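Local coordinates for protein dTDP-4-dehydrorhamnose 3,5-epimerase (Sulfolobus tokodaii, PDB 2B9U) that probably catalyses the 3,5-epimerisation of dTDP-4-dehydro-6-deoxyglucose to dTDP-4-dehydro-beta-L-rhamnose, a step in making dTDP-L-rhamnose, at residues 63-77 and 127-141. Residues are numbered along the deposited sequence; the frame is centred on the assembly and turned at random.
Sequences QRTPKEQGKIIFVPK and IVIYFITHNEYSPPH
I72 and F74 of strand 70-75 pair antiparallel with F131 and I129 of strand 127-133, the axes 4.7 Å apart, and a beta bulge shifts the register by one before K77 meets I127. On one face, F131 CE2 rests 3.9 Å from F74 CB, and I72 packs against F131. On the other, I73 CG2 touches V128 CG1 and I73 CD1 reaches Y130 CD2. Beyond this pair, polar groups tie the flanking segments together. The amide of Q63, at the end of strand 57-63, is gripped by three bonds. NE2 gives one N-H to E136 O (2.9 Å) and the other to K67 O (2.8 Å), both near its plane. S138 N meets OE1 from above the carbonyl plane. With an alanine at Q63, E136 O, K67 O and S138 N would probably lose their shared partner, and the 136-138 loop would be less firmly held. N135 ND2 donates to a lone pair of E68 O. K67 CG lies anti to its carbonyl carbon (chi1 -68°), which sets it over the H141 ring face, 3.4 Å from the centroid, a CH-pi contact. S138 OG and H141 ND1 share a hydrogen bond. The strand pair belongs to the jelly-roll-like flattened barrel of the RmlC cupins; the loop after strand 127-133 carries Y137, predicted to stack on the substrate's thymidine ring.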
ATOM      1  N   GLN A  63       7.871  17.786   4.880  1.00 32.56           N
ATOM      2  CA  GLN A  63       7.230  18.498   5.974  1.00 33.32           C
ATOM      3  C   GLN A  63       8.286  18.877   7.007  1.00 34.03           C
ATOM      4  O   GLN A  63       9.112  18.052   7.387  1.00 33.51           O
ATOM      5  CB  GLN A  63       6.101  17.668   6.593  1.00 32.91           C
ATOM      6  CG  GLN A  63       4.712  18.046   6.059  1.00 32.87           C
ATOM      7  CD  GLN A  63       3.582  17.106   6.463  1.00 33.40           C
ATOM      8  OE1 GLN A  63       2.572  17.022   5.755  1.00 34.44           O
ATOM      9  NE2 GLN A  63       3.739  16.393   7.584  1.00 30.51           N
ATOM     10  N   ARG A  64       8.275  20.135   7.437  1.00 35.40           N
ATOM     11  CA  ARG A  64       9.262  20.606   8.405  1.00 36.96           C
ATOM     12  C   ARG A  64       8.955  20.119   9.820  1.00 37.19           C
ATOM     13  O   ARG A  64       7.816  19.768  10.130  1.00 37.26           O
ATOM     14  CB  ARG A  64       9.420  22.142   8.356  1.00 37.48           C
ATOM     15  CG  ARG A  64       8.113  22.907   8.400  1.00 39.52           C
ATOM     16  CD  ARG A  64       8.292  24.406   8.608  1.00 43.09           C
ATOM     17  NE  ARG A  64       7.013  25.076   8.851  1.00 46.01           N
ATOM     18  CZ  ARG A  64       6.356  25.080  10.014  1.00 48.70           C
ATOM     19  NH1 ARG A  64       6.843  24.452  11.085  1.00 50.58           N
ATOM     20  NH2 ARG A  64       5.197  25.727  10.110  1.00 50.45           N
ATOM     21  N   THR A  65       9.990  20.084  10.653  1.00 37.81           N
ATOM     22  CA  THR A  65       9.880  19.793  12.084  1.00 38.68           C
ATOM     23  C   THR A  65       8.830  20.737  12.729  1.00 38.40           C
ATOM     24  O   THR A  65       8.795  21.920  12.400  1.00 38.60           O
ATOM     25  CB  THR A  65      11.298  19.887  12.712  1.00 38.89           C
ATOM     26  OG1 THR A  65      11.895  18.577  12.718  1.00 40.89           O
ATOM     27  CG2 THR A  65      11.295  20.452  14.123  1.00 39.65           C
ATOM     28  N   PRO A  66       7.963  20.228  13.633  1.00 38.01           N
ATOM     29  CA  PRO A  66       7.850  18.937  14.310  1.00 37.58           C
ATOM     30  C   PRO A  66       6.877  17.974  13.628  1.00 37.07           C
ATOM     31  O   PRO A  66       6.309  17.097  14.287  1.00 36.93           O
ATOM     32  CB  PRO A  66       7.267  19.340  15.667  1.00 37.85           C
ATOM     33  CG  PRO A  66       6.333  20.461  15.335  1.00 37.39           C
ATOM     34  CD  PRO A  66       6.889  21.142  14.076  1.00 38.15           C
ATOM     35  N   LYS A  67       6.680  18.160  12.327  1.00 36.38           N
ATOM     36  CA  LYS A  67       5.778  17.328  11.536  1.00 35.57           C
ATOM     37  C   LYS A  67       6.522  16.698  10.356  1.00 34.48           C
ATOM     38  O   LYS A  67       5.957  16.498   9.280  1.00 34.76           O
ATOM     39  CB  LYS A  67       4.581  18.155  11.052  1.00 35.73           C
ATOM     40  CG  LYS A  67       3.638  18.600  12.167  1.00 36.63           C
ATOM     41  CD  LYS A  67       2.760  17.467  12.644  1.00 36.63           C
ATOM     42  CE  LYS A  67       1.936  17.888  13.863  1.00 39.07           C
ATOM     43  NZ  LYS A  67       0.940  16.819  14.252  1.00 38.59           N
ATOM     44  N   GLU A  68       7.793  16.388  10.582  1.00 32.86           N
ATOM     45  CA  GLU A  68       8.638  15.722   9.605  1.00 31.67           C
ATOM     46  C   GLU A  68       8.163  14.290   9.318  1.00 30.15           C
ATOM     47  O   GLU A  68       7.549  13.641  10.159  1.00 29.80           O
ATOM     48  CB  GLU A  68      10.105  15.748  10.064  1.00 31.47           C
ATOM     49  CG  GLU A  68      10.472  14.818  11.241  1.00 32.81           C
ATOM     50  CD  GLU A  68       9.888  15.238  12.594  1.00 34.32           C
ATOM     51  OE1 GLU A  68       9.434  16.395  12.750  1.00 33.54           O
ATOM     52  OE2 GLU A  68       9.887  14.386  13.509  1.00 35.96           O
ATOM     53  N   GLN A  69       8.455  13.812   8.116  1.00 28.85           N
ATOM     54  CA  GLN A  69       7.970  12.520   7.672  1.00 27.21           C
ATOM     55  C   GLN A  69       9.095  11.695   7.064  1.00 26.52           C
ATOM     56  O   GLN A  69       9.946  12.222   6.354  1.00 26.54           O
ATOM     57  CB  GLN A  69       6.850  12.701   6.635  1.00 27.47           C
ATOM     58  CG  GLN A  69       5.556  13.296   7.164  1.00 25.80           C
ATOM     59  CD  GLN A  69       4.533  13.596   6.069  1.00 26.89           C
ATOM     60  OE1 GLN A  69       3.333  13.341   6.242  1.00 28.59           O
ATOM     61  NE2 GLN A  69       4.991  14.143   4.949  1.00 23.64           N
ATOM     62  N   GLY A  70       9.089  10.401   7.364  1.00 25.04           N
ATOM     63  CA  GLY A  70       9.797   9.422   6.567  1.00 23.58           C
ATOM     64  C   GLY A  70       8.848   8.859   5.530  1.00 22.33           C
ATOM     65  O   GLY A  70       7.630   8.954   5.691  1.00 22.42           O
ATOM     66  N   LYS A  71       9.403   8.300   4.459  1.00 21.33           N
ATOM     67  CA  LYS A  71       8.618   7.819   3.302  1.00 20.74           C
ATOM     68  C   LYS A  71       9.217   6.538   2.717  1.00 20.34           C
ATOM     69  O   LYS A  71      10.439   6.455   2.486  1.00 20.20           O
ATOM     70  CB  LYS A  71       8.554   8.900   2.210  1.00 20.58           C
ATOM     71  CG  LYS A  71       7.819  10.191   2.643  1.00 21.58           C
ATOM     72  CD  LYS A  71       7.859  11.243   1.570  1.00 21.68           C
ATOM     73  CE  LYS A  71       7.535  12.625   2.148  1.00 23.47           C
ATOM     74  NZ  LYS A  71       7.886  13.732   1.184  1.00 24.92           N
ATOM     75  N   ILE A  72       8.360   5.543   2.501  1.00 19.79           N
ATOM     76  CA  ILE A  72       8.709   4.347   1.748  1.00 19.62           C
ATOM     77  C   ILE A  72       7.920   4.414   0.453  1.00 19.66           C
ATOM     78  O   ILE A  72       6.685   4.422   0.465  1.00 18.53           O
ATOM     79  CB  ILE A  72       8.350   3.033   2.498  1.00 20.66           C
ATOM     80  CG1 ILE A  72       8.822   3.081   3.954  1.00 21.32           C
ATOM     81  CG2 ILE A  72       8.934   1.833   1.764  1.00 19.72           C
ATOM     82  CD1 ILE A  72       8.243   1.951   4.815  1.00 24.10           C
ATOM     83  N   ILE A  73       8.648   4.496  -0.660  1.00 19.37           N
ATOM     84  CA  ILE A  73       8.059   4.686  -1.968  1.00 19.29           C
ATOM     85  C   ILE A  73       8.054   3.355  -2.717  1.00 19.78           C
ATOM     86  O   ILE A  73       9.079   2.675  -2.802  1.00 19.48           O
ATOM     87  CB  ILE A  73       8.865   5.739  -2.798  1.00 18.80           C
ATOM     88  CG1 ILE A  73       9.050   7.050  -2.002  1.00 17.90           C
ATOM     89  CG2 ILE A  73       8.246   5.943  -4.184  1.00 17.87           C
ATOM     90  CD1 ILE A  73       7.727   7.770  -1.504  1.00 12.49           C
ATOM     91  N   PHE A  74       6.900   3.016  -3.282  1.00 19.13           N
ATOM     92  CA  PHE A  74       6.683   1.717  -3.912  1.00 19.27           C
ATOM     93  C   PHE A  74       5.870   1.947  -5.194  1.00 19.08           C
ATOM     94  O   PHE A  74       4.956   2.787  -5.221  1.00 19.10           O
ATOM     95  CB  PHE A  74       6.003   0.768  -2.894  1.00 19.14           C
ATOM     96  CG  PHE A  74       5.573  -0.568  -3.462  1.00 20.25           C
ATOM     97  CD1 PHE A  74       6.500  -1.445  -4.025  1.00 20.07           C
ATOM     98  CD2 PHE A  74       4.234  -0.955  -3.408  1.00 19.43           C
ATOM     99  CE1 PHE A  74       6.098  -2.686  -4.537  1.00 19.47           C
ATOM    100  CE2 PHE A  74       3.827  -2.191  -3.918  1.00 19.51           C
ATOM    101  CZ  PHE A  74       4.757  -3.054  -4.493  1.00 18.36           C
ATOM    102  N   VAL A  75       6.249   1.246  -6.259  1.00 18.80           N
ATOM    103  CA  VAL A  75       5.659   1.397  -7.597  1.00 18.51           C
ATOM    104  C   VAL A  75       5.080   0.077  -8.126  1.00 18.68           C
ATOM    105  O   VAL A  75       5.764  -0.667  -8.848  1.00 19.41           O
ATOM    106  CB  VAL A  75       6.687   2.001  -8.611  1.00 18.97           C
ATOM    107  CG1 VAL A  75       6.020   2.288  -9.969  1.00 18.00           C
ATOM    108  CG2 VAL A  75       7.313   3.283  -8.021  1.00 18.23           C
ATOM    109  N   PRO A  76       3.835  -0.247  -7.731  1.00 19.02           N
ATOM    110  CA  PRO A  76       3.167  -1.455  -8.244  1.00 19.63           C
ATOM    111  C   PRO A  76       2.810  -1.445  -9.743  1.00 19.42           C
ATOM    112  O   PRO A  76       2.583  -2.518 -10.304  1.00 19.20           O
ATOM    113  CB  PRO A  76       1.900  -1.570  -7.367  1.00 19.08           C
ATOM    114  CG  PRO A  76       1.683  -0.203  -6.854  1.00 18.24           C
ATOM    115  CD  PRO A  76       3.015   0.441  -6.714  1.00 18.42           C
ATOM    116  N   LYS A  77       2.730  -0.270 -10.374  1.00 19.97           N
ATOM    117  CA  LYS A  77       2.513  -0.191 -11.825  1.00 20.42           C
ATOM    118  C   LYS A  77       3.334   0.951 -12.430  1.00 20.41           C
ATOM    119  O   LYS A  77       3.383   2.023 -11.875  1.00 19.26           O
ATOM    120  CB  LYS A  77       1.025  -0.031 -12.163  1.00 21.22           C
ATOM    121  CG  LYS A  77       0.678  -0.121 -13.670  1.00 23.42           C
ATOM    122  CD  LYS A  77      -0.841  -0.129 -13.887  1.00 28.23           C
ATOM    123  CE  LYS A  77      -1.229  -0.683 -15.285  1.00 28.43           C
ATOM    124  NZ  LYS A  77      -0.771   0.234 -16.392  1.00 31.26           N
ATOM    125  N   ILE A 127       1.560   4.105 -11.009  1.00 19.34           N
ATOM    126  CA  ILE A 127       0.956   4.138  -9.685  1.00 19.81           C
ATOM    127  C   ILE A 127       2.051   4.069  -8.643  1.00 20.10           C
ATOM    128  O   ILE A 127       2.839   3.093  -8.578  1.00 20.47           O
ATOM    129  CB  ILE A 127      -0.036   2.973  -9.462  1.00 19.88           C
ATOM    130  CG1 ILE A 127      -1.203   3.068 -10.453  1.00 20.55           C
ATOM    131  CG2 ILE A 127      -0.569   2.977  -8.026  1.00 18.86           C
ATOM    132  CD1 ILE A 127      -1.891   1.745 -10.695  1.00 21.55           C
ATOM    133  N   VAL A 128       2.082   5.106  -7.823  1.00 19.21           N
ATOM    134  CA  VAL A 128       3.016   5.194  -6.727  1.00 19.16           C
ATOM    135  C   VAL A 128       2.225   5.106  -5.427  1.00 19.32           C
ATOM    136  O   VAL A 128       1.169   5.744  -5.284  1.00 19.78           O
ATOM    137  CB  VAL A 128       3.849   6.513  -6.836  1.00 18.64           C
ATOM    138  CG1 VAL A 128       4.784   6.714  -5.656  1.00 19.22           C
ATOM    139  CG2 VAL A 128       4.634   6.509  -8.128  1.00 18.19           C
ATOM    140  N   ILE A 129       2.728   4.282  -4.515  1.00 18.93           N
ATOM    141  CA  ILE A 129       2.245   4.172  -3.140  1.00 19.50           C
ATOM    142  C   ILE A 129       3.281   4.795  -2.225  1.00 19.18           C
ATOM    143  O   ILE A 129       4.486   4.537  -2.353  1.00 18.35           O
ATOM    144  CB  ILE A 129       2.025   2.689  -2.719  1.00 18.84           C
ATOM    145  CG1 ILE A 129       1.169   1.957  -3.754  1.00 22.11           C
ATOM    146  CG2 ILE A 129       1.439   2.588  -1.287  1.00 20.07           C
ATOM    147  CD1 ILE A 129      -0.301   1.945  -3.526  1.00 22.71           C
ATOM    148  N   TYR A 130       2.812   5.630  -1.304  1.00 19.27           N
ATOM    149  CA  TYR A 130       3.701   6.242  -0.315  1.00 19.68           C
ATOM    150  C   TYR A 130       3.345   5.706   1.071  1.00 19.73           C
ATOM    151  O   TYR A 130       2.239   5.970   1.565  1.00 20.19           O
ATOM    152  CB  TYR A 130       3.532   7.773  -0.311  1.00 19.43           C
ATOM    153  CG  TYR A 130       3.413   8.497  -1.647  1.00 19.64           C
ATOM    154  CD1 TYR A 130       2.307   8.315  -2.485  1.00 19.33           C
ATOM    155  CD2 TYR A 130       4.383   9.424  -2.039  1.00 20.99           C
ATOM    156  CE1 TYR A 130       2.188   9.022  -3.693  1.00 19.44           C
ATOM    157  CE2 TYR A 130       4.273  10.139  -3.243  1.00 21.64           C
ATOM    158  CZ  TYR A 130       3.175   9.926  -4.063  1.00 21.31           C
ATOM    159  OH  TYR A 130       3.060  10.629  -5.243  1.00 21.10           O
ATOM    160  N   PHE A 131       4.240   4.954   1.703  1.00 19.90           N
ATOM    161  CA  PHE A 131       4.021   4.572   3.093  1.00 20.92           C
ATOM    162  C   PHE A 131       4.686   5.628   3.951  1.00 21.87           C
ATOM    163  O   PHE A 131       5.908   5.833   3.856  1.00 22.14           O
ATOM    164  CB  PHE A 131       4.568   3.184   3.409  1.00 20.71           C
ATOM    165  CG  PHE A 131       4.043   2.107   2.509  1.00 20.85           C
ATOM    166  CD1 PHE A 131       2.769   1.581   2.702  1.00 22.88           C
ATOM    167  CD2 PHE A 131       4.830   1.607   1.475  1.00 18.96           C
ATOM    168  CE1 PHE A 131       2.286   0.569   1.861  1.00 22.54           C
ATOM    169  CE2 PHE A 131       4.356   0.612   0.629  1.00 20.12           C
ATOM    170  CZ  PHE A 131       3.081   0.088   0.829  1.00 22.03           C
ATOM    171  N   ILE A 132       3.882   6.328   4.749  1.00 22.20           N
ATOM    172  CA  ILE A 132       4.350   7.538   5.455  1.00 23.03           C
ATOM    173  C   ILE A 132       4.524   7.255   6.941  1.00 23.76           C
ATOM    174  O   ILE A 132       3.632   6.679   7.594  1.00 24.64           O
ATOM    175  CB  ILE A 132       3.419   8.773   5.168  1.00 23.06           C
ATOM    176  CG1 ILE A 132       3.536   9.179   3.704  1.00 23.76           C
ATOM    177  CG2 ILE A 132       3.758  10.014   6.048  1.00 22.55           C
ATOM    178  CD1 ILE A 132       2.313   9.885   3.177  1.00 28.18           C
ATOM    179  N   THR A 133       5.700   7.610   7.458  1.00 24.49           N
ATOM    180  CA  THR A 133       6.032   7.390   8.865  1.00 24.69           C
ATOM    181  C   THR A 133       6.183   8.738   9.558  1.00 25.30           C
ATOM    182  O   THR A 133       6.203   9.786   8.896  1.00 25.68           O
ATOM    183  CB  THR A 133       7.334   6.555   9.039  1.00 24.77           C
ATOM    184  OG1 THR A 133       8.470   7.361   8.706  1.00 23.66           O
ATOM    185  CG2 THR A 133       7.323   5.278   8.153  1.00 23.81           C
ATOM    186  N   HIS A 134       6.245   8.701  10.888  1.00 26.83           N
ATOM    187  CA  HIS A 134       6.520   9.865  11.763  1.00 27.99           C
ATOM    188  C   HIS A 134       5.321  10.763  12.039  1.00 28.81           C
ATOM    189  O   HIS A 134       4.877  10.875  13.186  1.00 29.52           O
ATOM    190  CB  HIS A 134       7.713  10.705  11.261  1.00 27.90           C
ATOM    191  CG  HIS A 134       9.038  10.040  11.438  1.00 27.98           C
ATOM    192  ND1 HIS A 134       9.429   8.956  10.683  1.00 27.02           N
ATOM    193  CD2 HIS A 134      10.072  10.312  12.274  1.00 29.60           C
ATOM    194  CE1 HIS A 134      10.650   8.589  11.039  1.00 29.28           C
ATOM    195  NE2 HIS A 134      11.060   9.392  12.008  1.00 30.22           N
ATOM    196  N   ASN A 135       4.801  11.396  10.997  1.00 29.89           N
ATOM    197  CA  ASN A 135       3.721  12.367  11.126  1.00 30.99           C
ATOM    198  C   ASN A 135       2.820  12.397   9.921  1.00 32.09           C
ATOM    199  O   ASN A 135       3.281  12.247   8.792  1.00 32.19           O
ATOM    200  CB  ASN A 135       4.289  13.763  11.340  1.00 30.86           C
ATOM    201  CG  ASN A 135       4.853  13.935  12.720  1.00 31.62           C
ATOM    202  OD1 ASN A 135       4.130  13.819  13.716  1.00 31.32           O
ATOM    203  ND2 ASN A 135       6.153  14.167  12.796  1.00 32.03           N
ATOM    204  N   GLU A 136       1.534  12.612  10.165  1.00 32.89           N
ATOM    205  CA  GLU A 136       0.557  12.696   9.099  1.00 34.27           C
ATOM    206  C   GLU A 136       0.718  13.962   8.257  1.00 34.98           C
ATOM    207  O   GLU A 136       1.533  14.837   8.563  1.00 35.23           O
ATOM    208  CB  GLU A 136      -0.854  12.616   9.679  1.00 34.54           C
ATOM    209  CG  GLU A 136      -1.160  11.285  10.326  1.00 36.82           C
ATOM    210  CD  GLU A 136      -2.584  11.190  10.850  1.00 39.73           C
ATOM    211  OE1 GLU A 136      -3.438  12.049  10.493  1.00 40.97           O
ATOM    212  OE2 GLU A 136      -2.838  10.248  11.633  1.00 41.02           O
ATOM    213  N   TYR A 137      -0.046  14.007   7.170  1.00 35.73           N
ATOM    214  CA  TYR A 137      -0.323  15.205   6.402  1.00 36.68           C
ATOM    215  C   TYR A 137      -0.570  16.385   7.328  1.00 37.59           C
ATOM    216  O   TYR A 137      -1.419  16.318   8.229  1.00 37.80           O
ATOM    217  CB  TYR A 137      -1.568  14.939   5.576  1.00 36.67           C
ATOM    218  CG  TYR A 137      -2.103  16.086   4.745  1.00 37.27           C
ATOM    219  CD1 TYR A 137      -1.277  16.812   3.887  1.00 38.02           C
ATOM    220  CD2 TYR A 137      -3.459  16.401   4.774  1.00 37.79           C
ATOM    221  CE1 TYR A 137      -1.794  17.848   3.101  1.00 38.96           C
ATOM    222  CE2 TYR A 137      -3.982  17.425   3.989  1.00 38.61           C
ATOM    223  CZ  TYR A 137      -3.149  18.138   3.157  1.00 37.86           C
ATOM    224  OH  TYR A 137      -3.668  19.158   2.405  1.00 38.75           O
ATOM    225  N   SER A 138       0.199  17.448   7.119  1.00 38.27           N
ATOM    226  CA  SER A 138       0.074  18.673   7.906  1.00 39.29           C
ATOM    227  C   SER A 138       0.460  19.862   7.029  1.00 39.52           C
ATOM    228  O   SER A 138       1.642  20.214   6.942  1.00 39.80           O
ATOM    229  CB  SER A 138       0.951  18.612   9.165  1.00 39.45           C
ATOM    230  OG  SER A 138       0.815  19.784   9.955  1.00 40.03           O
ATOM    231  N   PRO A 139      -0.537  20.461   6.352  1.00 39.76           N
ATOM    232  CA  PRO A 139      -0.361  21.632   5.480  1.00 40.02           C
ATOM    233  C   PRO A 139       0.445  22.816   6.065  1.00 40.30           C
ATOM    234  O   PRO A 139       1.252  23.401   5.333  1.00 40.64           O
ATOM    235  CB  PRO A 139      -1.794  22.050   5.161  1.00 40.02           C
ATOM    236  CG  PRO A 139      -2.567  20.786   5.255  1.00 40.10           C
ATOM    237  CD  PRO A 139      -1.939  20.003   6.366  1.00 39.72           C
ATOM    238  N   PRO A 140       0.230  23.184   7.355  1.00 40.39           N
ATOM    239  CA  PRO A 140       1.048  24.286   7.882  1.00 40.32           C
ATOM    240  C   PRO A 140       2.563  24.039   7.825  1.00 40.49           C
ATOM    241  O   PRO A 140       3.337  25.004   7.765  1.00 40.58           O
ATOM    242  CB  PRO A 140       0.581  24.406   9.339  1.00 40.34           C
ATOM    243  CG  PRO A 140      -0.818  23.855   9.330  1.00 40.40           C
ATOM    244  CD  PRO A 140      -0.734  22.705   8.372  1.00 40.31           C
ATOM    245  N   HIS A 141       2.969  22.768   7.824  1.00 40.46           N
ATOM    246  CA  HIS A 141       4.379  22.383   7.863  1.00 40.58           C
ATOM    247  C   HIS A 141       4.956  21.945   6.497  1.00 40.28           C
ATOM    248  O   HIS A 141       6.143  21.612   6.393  1.00 39.93           O
ATOM    249  CB  HIS A 141       4.584  21.284   8.907  1.00 41.21           C
ATOM    250  CG  HIS A 141       4.095  21.654  10.270  1.00 42.36           C
ATOM    251  ND1 HIS A 141       2.761  21.623  10.614  1.00 44.96           N
ATOM    252  CD2 HIS A 141       4.760  22.065  11.375  1.00 45.05           C
ATOM    253  CE1 HIS A 141       2.625  21.996  11.877  1.00 45.75           C
ATOM    254  NE2 HIS A 141       3.825  22.268  12.361  1.00 44.44           N
TER
HETATM  255  O   HOH W   1       8.028  13.280  15.161  1.00 49.22           O